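Putative ADP-Ribosyltransferase Scabin (Streptomyces scabiei 87.22, PDB 5EWY) probably transfers ADP-ribose from NAD+ to DNA, acting as a mono-ADP-ribosyltransferase toxin of a plant-pathogenic bacterium. Local coordinates at residues G73-S78 / V159-P164. Numbering follows the deposited sequence.
Sequences GTLYRS and VEVAFP. With 5TQ (4-(8-fluoranyl-6-oxidanylidene-1,3,4,5-tetrahydrobenzo[c][1,6]naphthyridin-2-yl)butanoic acid), chain B.
The F163 ring receives L75 at its edge: CD1 of L75 lies near the ring plane, 3.6 Å from F163 CE2, rather than over a face. A second flat group, the R77 guanidinium, has C14 of the inhibitor 5TQ over one face and the inhibitor's carboxylate at its edge, where R77 NH1 donates a nearly straight bond (165°) to 5TQ O22 at 2.8 Å. With CG anti to the carbonyl carbon (chi1 -60°) and CD1 anti to CA (chi2 174°), L75 also brings CD1 to V161 CG1 at 4.1 Å. Two strands of different sheets thus meet through a few buried apolar atoms while supplying polar groups to the pocket. S78 pairs with the inhibitor's lactam through two backbone hydrogen bonds, N to 5TQ O19 (2.8 Å) and O from 5TQ N10 (2.7 Å), consistent with how this family holds nicotinamide's amide. E160 CB comes within 3.3 Å of the inhibitor's fluorine, 5TQ F20; E160 OE2 is hydrogen-bonded to S117 OG. R77 NE forms a salt bridge with D79, and NH2 bonds S117 O. R77 and E160 are consistent with the signature arginine and Q-x-E glutamate. Strand 75-79 edges the four-stranded antiparallel sheet, strand 160-164 is central in the three-stranded one, and T118 of strand 115-119 touches both L75 and F163.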
loop_
_atom_site.group_PDB
_atom_site.type_symbol
_atom_site.label_atom_id
_atom_site.label_comp_id
_atom_site.label_asym_id
_atom_site.label_seq_id
_atom_site.Cartn_x
_atom_site.Cartn_y
_atom_site.Cartn_z
ATOM N N GLY A 73 -10.869 -4.541 -0.105
ATOM C CA GLY A 73 -10.714 -4.655 1.320
ATOM C C GLY A 73 -9.625 -3.732 1.824
ATOM O O GLY A 73 -8.821 -3.190 1.062
ATOM N N THR A 74 -9.622 -3.545 3.136
ATOM C CA THR A 74 -8.600 -2.746 3.783
ATOM C C THR A 74 -7.232 -3.373 3.534
ATOM O O THR A 74 -7.075 -4.596 3.616
ATOM C CB THR A 74 -8.856 -2.690 5.280
ATOM O OG1 THR A 74 -10.173 -2.201 5.522
ATOM C CG2 THR A 74 -7.853 -1.764 5.985
ATOM N N LEU A 75 -6.268 -2.522 3.183
ATOM C CA LEU A 75 -4.864 -2.872 3.053
ATOM C C LEU A 75 -4.097 -2.150 4.148
ATOM O O LEU A 75 -4.619 -1.255 4.817
ATOM C CB LEU A 75 -4.327 -2.492 1.672
ATOM C CG LEU A 75 -5.016 -3.140 0.463
ATOM C CD1 LEU A 75 -4.477 -2.550 -0.832
ATOM C CD2 LEU A 75 -4.883 -4.637 0.461
ATOM N N TYR A 76 -2.836 -2.541 4.297
ATOM C CA TYR A 76 -2.026 -2.044 5.398
ATOM C C TYR A 76 -0.638 -1.678 4.905
ATOM O O TYR A 76 -0.153 -2.216 3.919
ATOM C CB TYR A 76 -1.929 -3.072 6.560
ATOM C CG TYR A 76 -3.288 -3.612 6.894
ATOM C CD1 TYR A 76 -3.804 -4.701 6.205
ATOM C CD2 TYR A 76 -4.076 -3.000 7.838
ATOM C CE1 TYR A 76 -5.098 -5.152 6.455
ATOM C CE2 TYR A 76 -5.369 -3.456 8.099
ATOM C CZ TYR A 76 -5.816 -4.537 7.417
ATOM O OH TYR A 76 -7.105 -4.959 7.656
ATOM N N ARG A 77 -0.031 -0.728 5.596
ATOM C CA ARG A 77 1.358 -0.383 5.334
ATOM C C ARG A 77 2.037 -0.045 6.653
ATOM O O ARG A 77 1.602 0.887 7.345
ATOM C CB ARG A 77 1.467 0.798 4.369
ATOM C CG ARG A 77 2.917 1.216 4.168
ATOM C CD ARG A 77 3.073 2.295 3.099
ATOM N NE ARG A 77 4.417 2.881 3.180
ATOM C CZ ARG A 77 5.513 2.374 2.634
ATOM N NH1 ARG A 77 6.677 2.986 2.820
ATOM N NH2 ARG A 77 5.478 1.293 1.871
ATOM N N SER A 78 3.109 -0.781 6.972
ATOM C CA SER A 78 4.012 -0.443 8.069
ATOM C C SER A 78 4.931 0.669 7.568
ATOM O O SER A 78 5.495 0.555 6.487
ATOM C CB SER A 78 4.816 -1.708 8.422
ATOM O OG SER A 78 5.742 -1.417 9.434
ATOM N N VAL A 159 2.405 -10.930 0.902
ATOM C CA VAL A 159 1.121 -10.715 0.233
ATOM C C VAL A 159 0.929 -9.239 -0.124
ATOM O O VAL A 159 -0.043 -8.571 0.279
ATOM C CB VAL A 159 -0.062 -11.366 0.976
ATOM C CG1 VAL A 159 0.080 -12.867 0.977
ATOM C CG2 VAL A 159 -0.215 -10.830 2.391
ATOM N N GLU A 160 1.850 -8.745 -0.938
ATOM C CA GLU A 160 2.029 -7.330 -1.218
ATOM C C GLU A 160 1.103 -6.868 -2.333
ATOM O O GLU A 160 0.822 -7.600 -3.290
ATOM C CB GLU A 160 3.485 -7.072 -1.617
ATOM C CG GLU A 160 3.790 -5.624 -1.852
ATOM C CD GLU A 160 5.228 -5.360 -2.183
ATOM O OE1 GLU A 160 6.053 -6.281 -2.014
ATOM O OE2 GLU A 160 5.509 -4.219 -2.612
ATOM N N VAL A 161 0.669 -5.623 -2.208
ATOM C CA VAL A 161 -0.003 -4.876 -3.262
ATOM C C VAL A 161 0.820 -3.604 -3.462
ATOM O O VAL A 161 1.022 -2.817 -2.519
ATOM C CB VAL A 161 -1.465 -4.556 -2.903
ATOM C CG1 VAL A 161 -2.123 -3.700 -3.998
ATOM C CG2 VAL A 161 -2.276 -5.841 -2.669
ATOM N N ALA A 162 1.304 -3.403 -4.684
ATOM C CA ALA A 162 2.187 -2.285 -4.996
ATOM C C ALA A 162 1.414 -1.197 -5.730
ATOM O O ALA A 162 0.851 -1.446 -6.806
ATOM C CB ALA A 162 3.338 -2.756 -5.872
ATOM N N PHE A 163 1.407 0.014 -5.171
ATOM C CA PHE A 163 0.643 1.114 -5.744
ATOM C C PHE A 163 1.528 1.986 -6.622
ATOM O O PHE A 163 2.354 2.753 -6.098
ATOM C CB PHE A 163 -0.036 1.951 -4.654
ATOM C CG PHE A 163 -1.303 1.325 -4.178
ATOM C CD1 PHE A 163 -2.505 1.595 -4.809
ATOM C CD2 PHE A 163 -1.281 0.375 -3.165
ATOM C CE1 PHE A 163 -3.670 0.967 -4.412
ATOM C CE2 PHE A 163 -2.432 -0.266 -2.765
ATOM C CZ PHE A 163 -3.631 0.021 -3.385
ATOM N N PRO A 164 1.431 1.897 -7.949
ATOM C CA PRO A 164 2.250 2.773 -8.806
ATOM C C PRO A 164 1.784 4.214 -8.684
ATOM O O PRO A 164 0.594 4.510 -8.835
ATOM C CB PRO A 164 2.022 2.225 -10.219
ATOM C CG PRO A 164 1.271 0.925 -10.047
ATOM C CD PRO A 164 0.527 1.053 -8.741
HETATM N N12 5TQ B . 9.633 -0.917 3.057
HETATM C C13 5TQ B . 9.246 -0.141 4.069
HETATM C C15 5TQ B . 11.005 -0.766 2.475
HETATM C C17 5TQ B . 11.230 1.463 1.272
HETATM C C01 5TQ B . 4.513 -4.310 2.842
HETATM C C02 5TQ B . 4.887 -5.184 1.831
HETATM C C03 5TQ B . 6.137 -5.087 1.228
HETATM C C04 5TQ B . 7.014 -4.088 1.626
HETATM C C05 5TQ B . 6.669 -3.200 2.664
HETATM C C06 5TQ B . 5.399 -3.314 3.255
HETATM C C07 5TQ B . 5.031 -2.413 4.340
HETATM C C08 5TQ B . 7.564 -2.156 3.104
HETATM C C09 5TQ B . 7.114 -1.311 4.158
HETATM N N10 5TQ B . 5.886 -1.444 4.718
HETATM C C11 5TQ B . 8.852 -1.925 2.602
HETATM C C14 5TQ B . 8.008 -0.260 4.609
HETATM C C16 5TQ B . 11.601 0.634 2.485
HETATM C C18 5TQ B . 9.903 2.167 1.471
HETATM O O19 5TQ B . 3.904 -2.504 4.895
HETATM F F20 5TQ B . 4.038 -6.139 1.450
HETATM O O21 5TQ B . 9.799 3.380 1.150
HETATM O O22 5TQ B . 8.941 1.541 1.951
#